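Local coordinates for (R)-specific secondary-alkylsulfatase (PDB 4AXH), which catalyses the zinc-dependent hydrolysis of (R)-secondary-alkyl sulfates with strict inversion of configuration, yielding (S)-secondary alcohols and sulfate, at residues 228-232 with 321-325; 315-320 with 417-423; 241-247 with 515-519. All blocks are in the same frame, centred on the assembly; numbering follows the deposited sequence.

Contact 1 of 3, residues 228-232 with 321-325; sequences RGQYQ and TPRGA
Residues 228-232 belong to helix 222-233, kinked where the N atoms of Gln230 and Tyr231 lack the regular bond to the preceding turn, Tyr231 N bonding instead to Arg228 O, three residues back, at 3.2 Å. Against this helix lies a type I beta turn from Thr321 to Gly324, closed by Gly324 N to Thr321 O at 3.1 Å. The backbones come closest at Gly229, whose CA lies 4.3 Å from Arg323 CA and 3.7 Å from Arg323 CB; a side chain at 229 would crowd the Arg323 guanidinium. Gln232 CA is 6.2 Å from Pro322 CA. Arg228 (chi1 m, chi2 t, chi3 p) reaches the carbonyls of the turn, Arg323 O lying at the edge of its guanidinium, with weak hydrogen bonds from NE to Arg323 O (3.0 Å) and from NH2 to Pro322 O (3.1 Å); its NH1 is bound more firmly, to the carbonyl of Tyr435 of the second subunit. Gln232 is extended (chi1 and chi2 both t), so that OE1 accepts a weak hydrogen bond from Arg323 N at 2.8 Å and lies 3.4 Å from Pro322 CD and 3.1 Å from Thr321 OG1. Arg323, with chi1 p and chi2 t, runs past Gly229, its NH1 still 4.5 Å from Gly229 CA, with the rest of the guanidinium leading off from the helix. Gly324 adopts phi 107°, a value that favours glycine, and an ideal CB there would press on Arg228 NE. Gln232, Thr321, Pro322 and Arg323 belong to the sulfate-binding site, so helix and turn together form part of the sulfate pocket of this metallo-beta-lactamase-fold alkylsulfatase.

Contact 2 of 3, residues 315-320 with 417-423; sequences AMHNLL and YGALSTN
A loop of the metallo-beta-lactamase domain, residues 315-320, meets the loop and first turn at the start of helix 420-431 in the dimerisation region; Asn318, Leu319 and Leu320 on one side and Tyr417 on the other belong to the sulfate-binding site. The loop is largely extended from Ala315 to Asn318. Tyr417, first of residues 417-423, has chi1 t and directs its ring edge at the face of His317 in an offset edge-to-face pair, centroids 5.2 Å apart and planes at 89°. His317 is held by Asn318 N to His317 ND1 at 2.8 Å, while its NE2 makes a weak hydrogen bond to the zinc ligand Glu291. Gly418 comes next, its CA 4.2 Å from Asn318 CA; Gly418 N donates to Met316 O at 2.7 Å, and Gly418 CA makes a CA-H...O contact with His317 O at 3.3 Å. A CB at 418 would clash with that carbonyl. Ala419 occupies the N-cap position, and its O accepts from Asn423 N at 2.9 Å in the first helical turn. Leu420 packs its CB 4.2 Å from CE of Met316, whose chain is extended (chi1 and chi2 t). Thr422 turns CG2 to 4.1 Å from Leu320 O. Last, Asn423 (chi1 m) uses its amide to bridge two backbone groups of the loop: ND2 donates to His317 O at 3.0 Å, and OD1 accepts from Leu319 N at 2.8 Å.

Contact 3 of 3, residues 241-247 with 515-519; sequences AQAQVDS and ALWRN
Arg518, Asn519 and Ser247 bury the most surface where the irregular loop 241-247 runs roughly antiparallel to the first turn of helix 515-529. Arg518 is extended through chi3 (chi1 to chi3 all t), and its guanidinium meets the loop carbonyls edge-on: NE and NH2 both donate to Ala243 O, at 2.8 and 3.1 Å, while NH2 lies 2.9 Å from Ala241 O. Val245 CG2 packs 3.8 Å from Arg518 CD. The loop belongs to the metallo-beta-lactamase part of the chain and the helix to the dimerisation region, so the contact joins two parts of the fold through side chains and loop backbone, with Leu105 of helix 103-111 also touching Arg518 and Ala515. Asn519 (chi1 m), one residue on, has CA 6.3 Å from Gln244 CA. Its OD1 accepts from Gln244 NE2 at 3.0 Å, while its ND2 donates to Ser247 OG at 3.0 Å and also to the carbonyl of Gln232; Gln244 OE1 in turn bonds Tyr89. At Ser247 the backbones draw closest, CA to Ala515 CA 4.9 Å. Ala515 CB lies 3.6 Å from both Asp246 O and Ser247 C, and Ser247 O is 3.6 Å from Leu516 CD1.

In the fold
Contacts 2 and 3 are buried and join the metallo-beta-lactamase part to the dimerisation region, whereas contact 1 is partly buried and stays within the former. Contacts 1 and 2 share the loop between strand 305-307 and helix 330-344, supply sulfate-binding residues and touch the second subunit, through Arg228 and Tyr231 in contact 1 and Leu320 and Ser421 in contact 2; in contact 3 Trp517 does so. Helix 515-529 ties them together: Asn519 ND2 lies 2.9 Å from Gln232 O, and Leu516 packs on Gln232 and Tyr417. Chemistry differs: weak hydrogen bonds in contact 1, better-aligned ones beside an aromatic pair in contact 2, and arginine and carboxamide side chains meeting loop carbonyls and a serine hydroxyl in contact 3.

Contact 1 of 3, residues 228-232 with 321-325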
ATOM      1  N   ARG A 228     -15.823   6.806   7.929  1.00 43.24           N
ATOM      2  CA  ARG A 228     -15.095   7.600   6.935  1.00 43.13           C
ATOM      3  C   ARG A 228     -15.901   7.631   5.610  1.00 47.58           C
ATOM      4  O   ARG A 228     -15.859   8.631   4.893  1.00 49.52           O
ATOM      5  CB  ARG A 228     -13.706   6.995   6.681  1.00 43.53           C
ATOM      6  CG  ARG A 228     -12.589   7.400   7.664  1.00 43.00           C
ATOM      7  CD  ARG A 228     -11.329   6.545   7.466  1.00 42.06           C
ATOM      8  NE  ARG A 228     -10.726   6.770   6.147  1.00 48.64           N
ATOM      9  CZ  ARG A 228      -9.592   7.433   5.935  1.00 57.21           C
ATOM     10  NH1 ARG A 228      -8.875   7.885   6.956  1.00 31.90           N
ATOM     11  NH2 ARG A 228      -9.147   7.618   4.699  1.00 48.42           N
ATOM     12  N   GLY A 229     -16.628   6.541   5.326  1.00 42.12           N
ATOM     13  CA  GLY A 229     -17.478   6.388   4.156  1.00 41.32           C
ATOM     14  C   GLY A 229     -18.639   7.370   4.136  1.00 45.96           C
ATOM     15  O   GLY A 229     -19.197   7.653   3.067  1.00 47.18           O
ATOM     16  N   GLN A 230     -19.002   7.925   5.312  1.00 40.81           N
ATOM     17  CA  GLN A 230     -20.090   8.917   5.439  1.00 40.11           C
ATOM     18  C   GLN A 230     -19.722  10.236   4.774  1.00 43.24           C
ATOM     19  O   GLN A 230     -20.563  10.935   4.191  1.00 41.35           O
ATOM     20  CB  GLN A 230     -20.459   9.112   6.925  1.00 41.09           C
ATOM     21  CG  GLN A 230     -21.328   7.962   7.437  1.00 44.07           C
ATOM     22  CD  GLN A 230     -21.410   7.846   8.930  1.00 52.82           C
ATOM     23  OE1 GLN A 230     -21.104   8.775   9.676  1.00 43.54           O
ATOM     24  NE2 GLN A 230     -21.824   6.678   9.401  1.00 51.91           N
ATOM     25  N   TYR A 231     -18.424  10.538   4.831  1.00 42.89           N
ATOM     26  CA  TYR A 231     -17.839  11.702   4.174  1.00 43.34           C
ATOM     27  C   TYR A 231     -17.838  11.478   2.652  1.00 42.66           C
ATOM     28  O   TYR A 231     -18.247  12.363   1.915  1.00 42.35           O
ATOM     29  CB  TYR A 231     -16.431  11.986   4.739  1.00 45.17           C
ATOM     30  CG  TYR A 231     -16.455  12.841   5.991  1.00 47.31           C
ATOM     31  CD1 TYR A 231     -16.991  12.356   7.182  1.00 49.15           C
ATOM     32  CD2 TYR A 231     -15.916  14.125   5.993  1.00 48.30           C
ATOM     33  CE1 TYR A 231     -17.020  13.144   8.336  1.00 48.76           C
ATOM     34  CE2 TYR A 231     -15.916  14.914   7.147  1.00 49.60           C
ATOM     35  CZ  TYR A 231     -16.474  14.420   8.313  1.00 56.44           C
ATOM     36  OH  TYR A 231     -16.500  15.205   9.430  1.00 55.12           O
ATOM     37  N   GLN A 232     -17.471  10.271   2.204  1.00 35.92           N
ATOM     38  CA  GLN A 232     -17.424   9.897   0.796  1.00 34.61           C
ATOM     39  C   GLN A 232     -18.793   9.985   0.111  1.00 38.76           C
ATOM     40  O   GLN A 232     -18.879  10.449  -1.043  1.00 38.22           O
ATOM     41  CB  GLN A 232     -16.836   8.481   0.681  1.00 35.13           C
ATOM     42  CG  GLN A 232     -16.243   8.155  -0.685  1.00 22.65           C
ATOM     43  CD  GLN A 232     -15.781   6.733  -0.729  1.00 36.78           C
ATOM     44  OE1 GLN A 232     -14.955   6.307   0.077  1.00 39.22           O
ATOM     45  NE2 GLN A 232     -16.272   5.979  -1.677  1.00 32.96           N
ATOM     46  N   THR A 321      -9.433   4.565  -2.202  1.00 32.17           N
ATOM     47  CA  THR A 321     -10.771   5.050  -1.854  1.00 31.87           C
ATOM     48  C   THR A 321     -10.786   5.925  -0.574  1.00 38.41           C
ATOM     49  O   THR A 321     -10.038   5.652   0.370  1.00 37.53           O
ATOM     50  CB  THR A 321     -11.894   4.009  -2.070  1.00 36.80           C
ATOM     51  OG1 THR A 321     -13.040   4.366  -1.311  1.00 42.03           O
ATOM     52  CG2 THR A 321     -11.501   2.624  -1.737  1.00 33.15           C
ATOM     53  N   PRO A 322     -11.526   7.070  -0.584  1.00 36.26           N
ATOM     54  CA  PRO A 322     -11.507   7.995   0.577  1.00 35.63           C
ATOM     55  C   PRO A 322     -12.047   7.469   1.925  1.00 40.02           C
ATOM     56  O   PRO A 322     -11.751   8.053   2.982  1.00 40.95           O
ATOM     57  CB  PRO A 322     -12.299   9.203   0.075  1.00 36.27           C
ATOM     58  CG  PRO A 322     -12.337   9.060  -1.386  1.00 39.49           C
ATOM     59  CD  PRO A 322     -12.377   7.613  -1.656  1.00 35.94           C
ATOM     60  N   ARG A 323     -12.832   6.380   1.899  1.00 34.46           N
ATOM     61  CA  ARG A 323     -13.349   5.744   3.118  1.00 34.00           C
ATOM     62  C   ARG A 323     -12.238   4.979   3.854  1.00 37.86           C
ATOM     63  O   ARG A 323     -12.408   4.614   5.014  1.00 39.45           O
ATOM     64  CB  ARG A 323     -14.503   4.782   2.771  1.00 34.56           C
ATOM     65  CG  ARG A 323     -14.123   3.586   1.885  1.00 27.78           C
ATOM     66  CD  ARG A 323     -15.361   2.852   1.450  1.00 33.39           C
ATOM     67  NE  ARG A 323     -15.441   1.501   2.039  1.00 62.76           N
ATOM     68  CZ  ARG A 323     -16.338   1.104   2.944  1.00 82.56           C
ATOM     69  NH1 ARG A 323     -17.262   1.949   3.389  1.00 76.04           N
ATOM     70  NH2 ARG A 323     -16.335  -0.150   3.391  1.00 61.38           N
ATOM     71  N   GLY A 324     -11.157   4.682   3.122  1.00 33.39           N
ATOM     72  CA  GLY A 324      -9.980   3.943   3.558  1.00 31.19           C
ATOM     73  C   GLY A 324      -9.994   2.562   2.950  1.00 35.78           C
ATOM     74  O   GLY A 324     -11.031   1.890   2.977  1.00 36.44           O
ATOM     75  N   ALA A 325      -8.842   2.110   2.408  1.00 33.20           N
ATOM     76  CA  ALA A 325      -8.621   0.773   1.808  1.00 32.15           C
ATOM     77  C   ALA A 325      -7.148   0.543   1.481  1.00 36.97           C
ATOM     78  O   ALA A 325      -6.324   1.458   1.594  1.00 36.65           O
ATOM     79  CB  ALA A 325      -9.443   0.622   0.536  1.00 32.24           C
TER

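Contact 2 of 3, residues 315-320 with 417-423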
ATOM      1  N   ALA A 315     -15.243   8.276 -15.698  1.00 23.13           N
ATOM      2  CA  ALA A 315     -14.634   9.126 -14.673  1.00 22.28           C
ATOM      3  C   ALA A 315     -13.398   8.404 -14.201  1.00 28.72           C
ATOM      4  O   ALA A 315     -13.302   7.186 -14.372  1.00 31.18           O
ATOM      5  CB  ALA A 315     -15.587   9.318 -13.492  1.00 22.41           C
ATOM      6  N   MET A 316     -12.441   9.131 -13.627  1.00 24.96           N
ATOM      7  CA  MET A 316     -11.238   8.525 -13.075  1.00 24.18           C
ATOM      8  C   MET A 316     -11.681   7.751 -11.848  1.00 26.88           C
ATOM      9  O   MET A 316     -12.499   8.263 -11.083  1.00 26.93           O
ATOM     10  CB  MET A 316     -10.211   9.604 -12.677  1.00 26.85           C
ATOM     11  CG  MET A 316      -8.877   9.007 -12.272  1.00 31.79           C
ATOM     12  SD  MET A 316      -7.632  10.202 -11.788  1.00 38.38           S
ATOM     13  CE  MET A 316      -6.710  10.437 -13.334  1.00 35.47           C
ATOM     14  N   HIS A 317     -11.217   6.504 -11.684  1.00 23.45           N
ATOM     15  CA  HIS A 317     -11.598   5.716 -10.500  1.00 23.31           C
ATOM     16  C   HIS A 317     -10.545   5.922  -9.404  1.00 28.81           C
ATOM     17  O   HIS A 317      -9.566   6.670  -9.605  1.00 29.89           O
ATOM     18  CB  HIS A 317     -11.772   4.229 -10.859  1.00 23.96           C
ATOM     19  CG  HIS A 317     -12.837   3.488 -10.099  1.00 26.72           C
ATOM     20  ND1 HIS A 317     -13.014   3.657  -8.719  1.00 28.01           N
ATOM     21  CD2 HIS A 317     -13.704   2.541 -10.539  1.00 27.44           C
ATOM     22  CE1 HIS A 317     -13.985   2.823  -8.371  1.00 26.47           C
ATOM     23  NE2 HIS A 317     -14.433   2.125  -9.426  1.00 27.03           N
ATOM     24  N   ASN A 318     -10.739   5.298  -8.238  1.00 23.79           N
ATOM     25  CA  ASN A 318      -9.794   5.477  -7.138  1.00 21.88           C
ATOM     26  C   ASN A 318      -8.695   4.439  -7.114  1.00 28.06           C
ATOM     27  O   ASN A 318      -8.962   3.259  -7.327  1.00 30.24           O
ATOM     28  CB  ASN A 318     -10.526   5.419  -5.800  1.00 12.22           C
ATOM     29  CG  ASN A 318     -11.340   6.638  -5.462  1.00 30.05           C
ATOM     30  OD1 ASN A 318     -10.824   7.787  -5.309  1.00 34.27           O
ATOM     31  ND2 ASN A 318     -12.618   6.391  -5.216  1.00 15.25           N
ATOM     32  N   LEU A 319      -7.475   4.864  -6.785  1.00 24.20           N
ATOM     33  CA  LEU A 319      -6.369   3.948  -6.527  1.00 23.61           C
ATOM     34  C   LEU A 319      -6.350   3.752  -4.993  1.00 31.71           C
ATOM     35  O   LEU A 319      -5.881   2.729  -4.495  1.00 31.72           O
ATOM     36  CB  LEU A 319      -5.017   4.473  -7.065  1.00 22.31           C
ATOM     37  CG  LEU A 319      -4.909   4.489  -8.572  1.00 26.01           C
ATOM     38  CD1 LEU A 319      -3.636   5.169  -9.019  1.00 25.83           C
ATOM     39  CD2 LEU A 319      -5.058   3.079  -9.171  1.00 30.26           C
ATOM     40  N   LEU A 320      -6.900   4.744  -4.262  1.00 31.35           N
ATOM     41  CA  LEU A 320      -7.067   4.792  -2.810  1.00 32.23           C
ATOM     42  C   LEU A 320      -8.421   5.410  -2.492  1.00 35.98           C
ATOM     43  O   LEU A 320      -8.540   6.646  -2.499  1.00 36.60           O
ATOM     44  CB  LEU A 320      -5.915   5.576  -2.091  1.00 32.94           C
ATOM     45  CG  LEU A 320      -5.936   5.545  -0.550  1.00 38.16           C
ATOM     46  CD1 LEU A 320      -5.415   4.229  -0.024  1.00 38.64           C
ATOM     47  CD2 LEU A 320      -5.122   6.665   0.041  1.00 38.86           C
ATOM     48  N   TYR A 417     -14.674  10.912  -9.517  1.00 27.40           N
ATOM     49  CA  TYR A 417     -14.748   9.902  -8.466  1.00 27.49           C
ATOM     50  C   TYR A 417     -13.392   9.818  -7.853  1.00 30.61           C
ATOM     51  O   TYR A 417     -13.196  10.297  -6.738  1.00 31.53           O
ATOM     52  CB  TYR A 417     -15.174   8.546  -9.058  1.00 29.68           C
ATOM     53  CG  TYR A 417     -15.744   7.600  -8.030  1.00 31.95           C
ATOM     54  CD1 TYR A 417     -17.014   7.796  -7.506  1.00 34.16           C
ATOM     55  CD2 TYR A 417     -15.036   6.468  -7.623  1.00 32.09           C
ATOM     56  CE1 TYR A 417     -17.552   6.923  -6.563  1.00 34.68           C
ATOM     57  CE2 TYR A 417     -15.564   5.587  -6.688  1.00 31.90           C
ATOM     58  CZ  TYR A 417     -16.818   5.826  -6.143  1.00 35.16           C
ATOM     59  OH  TYR A 417     -17.357   4.977  -5.199  1.00 27.18           O
ATOM     60  N   GLY A 418     -12.439   9.296  -8.609  1.00 25.89           N
ATOM     61  CA  GLY A 418     -11.037   9.292  -8.211  1.00 25.00           C
ATOM     62  C   GLY A 418     -10.475  10.691  -8.402  1.00 28.85           C
ATOM     63  O   GLY A 418     -11.042  11.512  -9.141  1.00 29.22           O
ATOM     64  N   ALA A 419      -9.379  11.003  -7.737  1.00 23.49           N
ATOM     65  CA  ALA A 419      -8.791  12.305  -7.948  1.00 21.63           C
ATOM     66  C   ALA A 419      -7.357  12.134  -8.444  1.00 25.06           C
ATOM     67  O   ALA A 419      -6.664  11.206  -8.007  1.00 22.83           O
ATOM     68  CB  ALA A 419      -8.845  13.109  -6.684  1.00 22.30           C
ATOM     69  N   LEU A 420      -6.940  12.974  -9.416  1.00 22.65           N
ATOM     70  CA  LEU A 420      -5.597  12.902  -9.995  1.00 22.56           C
ATOM     71  C   LEU A 420      -4.537  13.164  -8.931  1.00 32.54           C
ATOM     72  O   LEU A 420      -3.570  12.403  -8.830  1.00 34.24           O
ATOM     73  CB  LEU A 420      -5.463  13.826 -11.229  1.00 21.47           C
ATOM     74  CG  LEU A 420      -4.052  14.230 -11.718  1.00 23.98           C
ATOM     75  CD1 LEU A 420      -3.337  13.100 -12.401  1.00 21.35           C
ATOM     76  CD2 LEU A 420      -4.147  15.412 -12.642  1.00 24.95           C
ATOM     77  N   SER A 421      -4.760  14.165  -8.083  1.00 32.10           N
ATOM     78  CA  SER A 421      -3.860  14.488  -6.968  1.00 32.76           C
ATOM     79  C   SER A 421      -3.747  13.295  -5.982  1.00 36.68           C
ATOM     80  O   SER A 421      -2.639  12.824  -5.714  1.00 35.51           O
ATOM     81  CB  SER A 421      -4.359  15.737  -6.255  1.00 37.28           C
ATOM     82  OG  SER A 421      -5.694  15.545  -5.807  1.00 50.04           O
ATOM     83  N   THR A 422      -4.911  12.773  -5.502  1.00 34.48           N
ATOM     84  CA  THR A 422      -5.018  11.648  -4.569  1.00 34.23           C
ATOM     85  C   THR A 422      -4.313  10.410  -5.115  1.00 42.28           C
ATOM     86  O   THR A 422      -3.514   9.803  -4.389  1.00 44.30           O
ATOM     87  CB  THR A 422      -6.495  11.377  -4.280  1.00 32.14           C
ATOM     88  OG1 THR A 422      -7.116  12.596  -3.877  1.00 28.94           O
ATOM     89  CG2 THR A 422      -6.718  10.252  -3.267  1.00 24.01           C
ATOM     90  N   ASN A 423      -4.608  10.049  -6.394  1.00 37.16           N
ATOM     91  CA  ASN A 423      -4.052   8.895  -7.085  1.00 36.37           C
ATOM     92  C   ASN A 423      -2.567   8.987  -7.284  1.00 38.61           C
ATOM     93  O   ASN A 423      -1.900   7.968  -7.133  1.00 38.44           O
ATOM     94  CB  ASN A 423      -4.779   8.629  -8.391  1.00 35.80           C
ATOM     95  CG  ASN A 423      -6.145   8.005  -8.196  1.00 45.35           C
ATOM     96  OD1 ASN A 423      -6.485   7.464  -7.115  1.00 40.32           O
ATOM     97  ND2 ASN A 423      -6.961   8.059  -9.251  1.00 21.59           N
TER

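Contact 3 of 3, residues 241-247 with 515-519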
ATOM      1  N   ALA A 241     -28.169  22.500  -4.918  1.00 45.90           N
ATOM      2  CA  ALA A 241     -27.044  23.238  -5.514  1.00 44.98           C
ATOM      3  C   ALA A 241     -26.050  23.788  -4.507  1.00 49.47           C
ATOM      4  O   ALA A 241     -24.891  24.011  -4.873  1.00 49.43           O
ATOM      5  CB  ALA A 241     -27.559  24.339  -6.420  1.00 45.66           C
ATOM      6  N   GLN A 242     -26.483  23.971  -3.233  1.00 46.20           N
ATOM      7  CA  GLN A 242     -25.639  24.453  -2.132  1.00 45.59           C
ATOM      8  C   GLN A 242     -25.103  23.299  -1.262  1.00 46.76           C
ATOM      9  O   GLN A 242     -24.284  23.541  -0.371  1.00 47.28           O
ATOM     10  CB  GLN A 242     -26.404  25.480  -1.279  1.00 46.92           C
ATOM     11  CG  GLN A 242     -26.424  26.883  -1.878  1.00 63.24           C
ATOM     12  CD  GLN A 242     -26.410  27.947  -0.809  1.00 69.04           C
ATOM     13  OE1 GLN A 242     -27.518  28.639  -0.650  1.00 67.85           O
ATOM     14  NE2 GLN A 242     -25.412  28.154  -0.116  1.00 43.01           N
ATOM     15  N   ALA A 243     -25.567  22.052  -1.523  1.00 39.68           N
ATOM     16  CA  ALA A 243     -25.176  20.853  -0.775  1.00 37.84           C
ATOM     17  C   ALA A 243     -24.807  19.607  -1.689  1.00 42.07           C
ATOM     18  O   ALA A 243     -23.997  19.767  -2.610  1.00 42.27           O
ATOM     19  CB  ALA A 243     -26.250  20.517   0.243  1.00 37.17           C
ATOM     20  N   GLN A 244     -25.384  18.392  -1.435  1.00 35.15           N
ATOM     21  CA  GLN A 244     -25.105  17.178  -2.193  1.00 34.42           C
ATOM     22  C   GLN A 244     -25.717  17.211  -3.582  1.00 38.96           C
ATOM     23  O   GLN A 244     -26.914  17.436  -3.714  1.00 40.42           O
ATOM     24  CB  GLN A 244     -25.585  15.942  -1.432  1.00 35.84           C
ATOM     25  CG  GLN A 244     -24.680  14.714  -1.596  1.00 29.87           C
ATOM     26  CD  GLN A 244     -25.106  13.834  -2.737  1.00 33.53           C
ATOM     27  OE1 GLN A 244     -26.267  13.826  -3.169  1.00 25.04           O
ATOM     28  NE2 GLN A 244     -24.182  13.067  -3.240  1.00 20.49           N
ATOM     29  N   VAL A 245     -24.904  16.995  -4.629  1.00 33.29           N
ATOM     30  CA  VAL A 245     -25.416  17.026  -5.996  1.00 32.75           C
ATOM     31  C   VAL A 245     -25.240  15.723  -6.787  1.00 36.59           C
ATOM     32  O   VAL A 245     -26.077  15.419  -7.642  1.00 36.37           O
ATOM     33  CB  VAL A 245     -24.963  18.264  -6.824  1.00 37.54           C
ATOM     34  CG1 VAL A 245     -25.442  19.558  -6.193  1.00 37.97           C
ATOM     35  CG2 VAL A 245     -23.456  18.290  -7.056  1.00 36.76           C
ATOM     36  N   ASP A 246     -24.138  14.982  -6.538  1.00 32.67           N
ATOM     37  CA  ASP A 246     -23.785  13.765  -7.267  1.00 30.73           C
ATOM     38  C   ASP A 246     -22.660  13.014  -6.554  1.00 30.85           C
ATOM     39  O   ASP A 246     -22.009  13.560  -5.657  1.00 28.46           O
ATOM     40  CB  ASP A 246     -23.319  14.152  -8.701  1.00 32.17           C
ATOM     41  CG  ASP A 246     -23.342  13.018  -9.701  1.00 38.61           C
ATOM     42  OD1 ASP A 246     -24.436  12.486  -9.964  1.00 36.10           O
ATOM     43  OD2 ASP A 246     -22.267  12.699 -10.263  1.00 47.52           O
ATOM     44  N   SER A 247     -22.415  11.764  -6.984  1.00 28.37           N
ATOM     45  CA  SER A 247     -21.328  10.956  -6.442  1.00 29.65           C
ATOM     46  C   SER A 247     -20.396  10.382  -7.534  1.00 34.69           C
ATOM     47  O   SER A 247     -19.701   9.384  -7.306  1.00 35.90           O
ATOM     48  CB  SER A 247     -21.831   9.907  -5.455  1.00 33.93           C
ATOM     49  OG  SER A 247     -22.216  10.516  -4.232  1.00 41.87           O
ATOM     50  N   ALA A 515     -16.718  14.805  -7.211  1.00 29.94           N
ATOM     51  CA  ALA A 515     -17.960  14.547  -6.494  1.00 29.98           C
ATOM     52  C   ALA A 515     -17.717  14.046  -5.094  1.00 36.26           C
ATOM     53  O   ALA A 515     -18.440  14.438  -4.188  1.00 39.30           O
ATOM     54  CB  ALA A 515     -18.803  13.561  -7.254  1.00 30.41           C
ATOM     55  N   LEU A 516     -16.696  13.203  -4.901  1.00 29.98           N
ATOM     56  CA  LEU A 516     -16.338  12.648  -3.599  1.00 27.22           C
ATOM     57  C   LEU A 516     -15.745  13.762  -2.748  1.00 33.84           C
ATOM     58  O   LEU A 516     -16.099  13.885  -1.586  1.00 33.56           O
ATOM     59  CB  LEU A 516     -15.366  11.464  -3.787  1.00 25.85           C
ATOM     60  CG  LEU A 516     -15.992  10.053  -3.998  1.00 29.42           C
ATOM     61  CD1 LEU A 516     -17.261  10.068  -4.809  1.00 29.43           C
ATOM     62  CD2 LEU A 516     -15.035   9.101  -4.633  1.00 31.85           C
ATOM     63  N   TRP A 517     -14.919  14.649  -3.343  1.00 32.60           N
ATOM     64  CA  TRP A 517     -14.333  15.789  -2.627  1.00 31.00           C
ATOM     65  C   TRP A 517     -15.440  16.730  -2.214  1.00 36.55           C
ATOM     66  O   TRP A 517     -15.393  17.259  -1.112  1.00 37.07           O
ATOM     67  CB  TRP A 517     -13.302  16.507  -3.494  1.00 29.07           C
ATOM     68  CG  TRP A 517     -11.956  15.816  -3.595  1.00 28.83           C
ATOM     69  CD1 TRP A 517     -11.722  14.476  -3.749  1.00 31.24           C
ATOM     70  CD2 TRP A 517     -10.667  16.464  -3.701  1.00 27.60           C
ATOM     71  NE1 TRP A 517     -10.365  14.240  -3.829  1.00 30.21           N
ATOM     72  CE2 TRP A 517      -9.695  15.443  -3.822  1.00 31.39           C
ATOM     73  CE3 TRP A 517     -10.238  17.805  -3.634  1.00 27.21           C
ATOM     74  CZ2 TRP A 517      -8.320  15.721  -3.844  1.00 29.89           C
ATOM     75  CZ3 TRP A 517      -8.892  18.074  -3.687  1.00 27.61           C
ATOM     76  CH2 TRP A 517      -7.945  17.040  -3.781  1.00 28.29           C
ATOM     77  N   ARG A 518     -16.462  16.904  -3.067  1.00 34.15           N
ATOM     78  CA  ARG A 518     -17.616  17.749  -2.749  1.00 33.96           C
ATOM     79  C   ARG A 518     -18.422  17.158  -1.584  1.00 41.34           C
ATOM     80  O   ARG A 518     -18.795  17.910  -0.679  1.00 44.40           O
ATOM     81  CB  ARG A 518     -18.509  18.057  -3.972  1.00 27.24           C
ATOM     82  CG  ARG A 518     -19.553  19.109  -3.624  1.00 32.48           C
ATOM     83  CD  ARG A 518     -20.687  19.209  -4.614  1.00 30.34           C
ATOM     84  NE  ARG A 518     -21.721  20.144  -4.165  1.00 22.53           N
ATOM     85  CZ  ARG A 518     -21.751  21.435  -4.489  1.00 48.29           C
ATOM     86  NH1 ARG A 518     -20.771  21.973  -5.208  1.00 44.48           N
ATOM     87  NH2 ARG A 518     -22.751  22.203  -4.081  1.00 40.35           N
ATOM     88  N   ASN A 519     -18.668  15.824  -1.588  1.00 35.20           N
ATOM     89  CA  ASN A 519     -19.367  15.136  -0.500  1.00 33.55           C
ATOM     90  C   ASN A 519     -18.574  15.258   0.817  1.00 38.27           C
ATOM     91  O   ASN A 519     -19.177  15.479   1.859  1.00 40.36           O
ATOM     92  CB  ASN A 519     -19.593  13.675  -0.841  1.00 24.95           C
ATOM     93  CG  ASN A 519     -20.601  13.384  -1.939  1.00 37.55           C
ATOM     94  OD1 ASN A 519     -21.565  14.120  -2.152  1.00 28.02           O
ATOM     95  ND2 ASN A 519     -20.448  12.244  -2.622  1.00 29.34           N
TER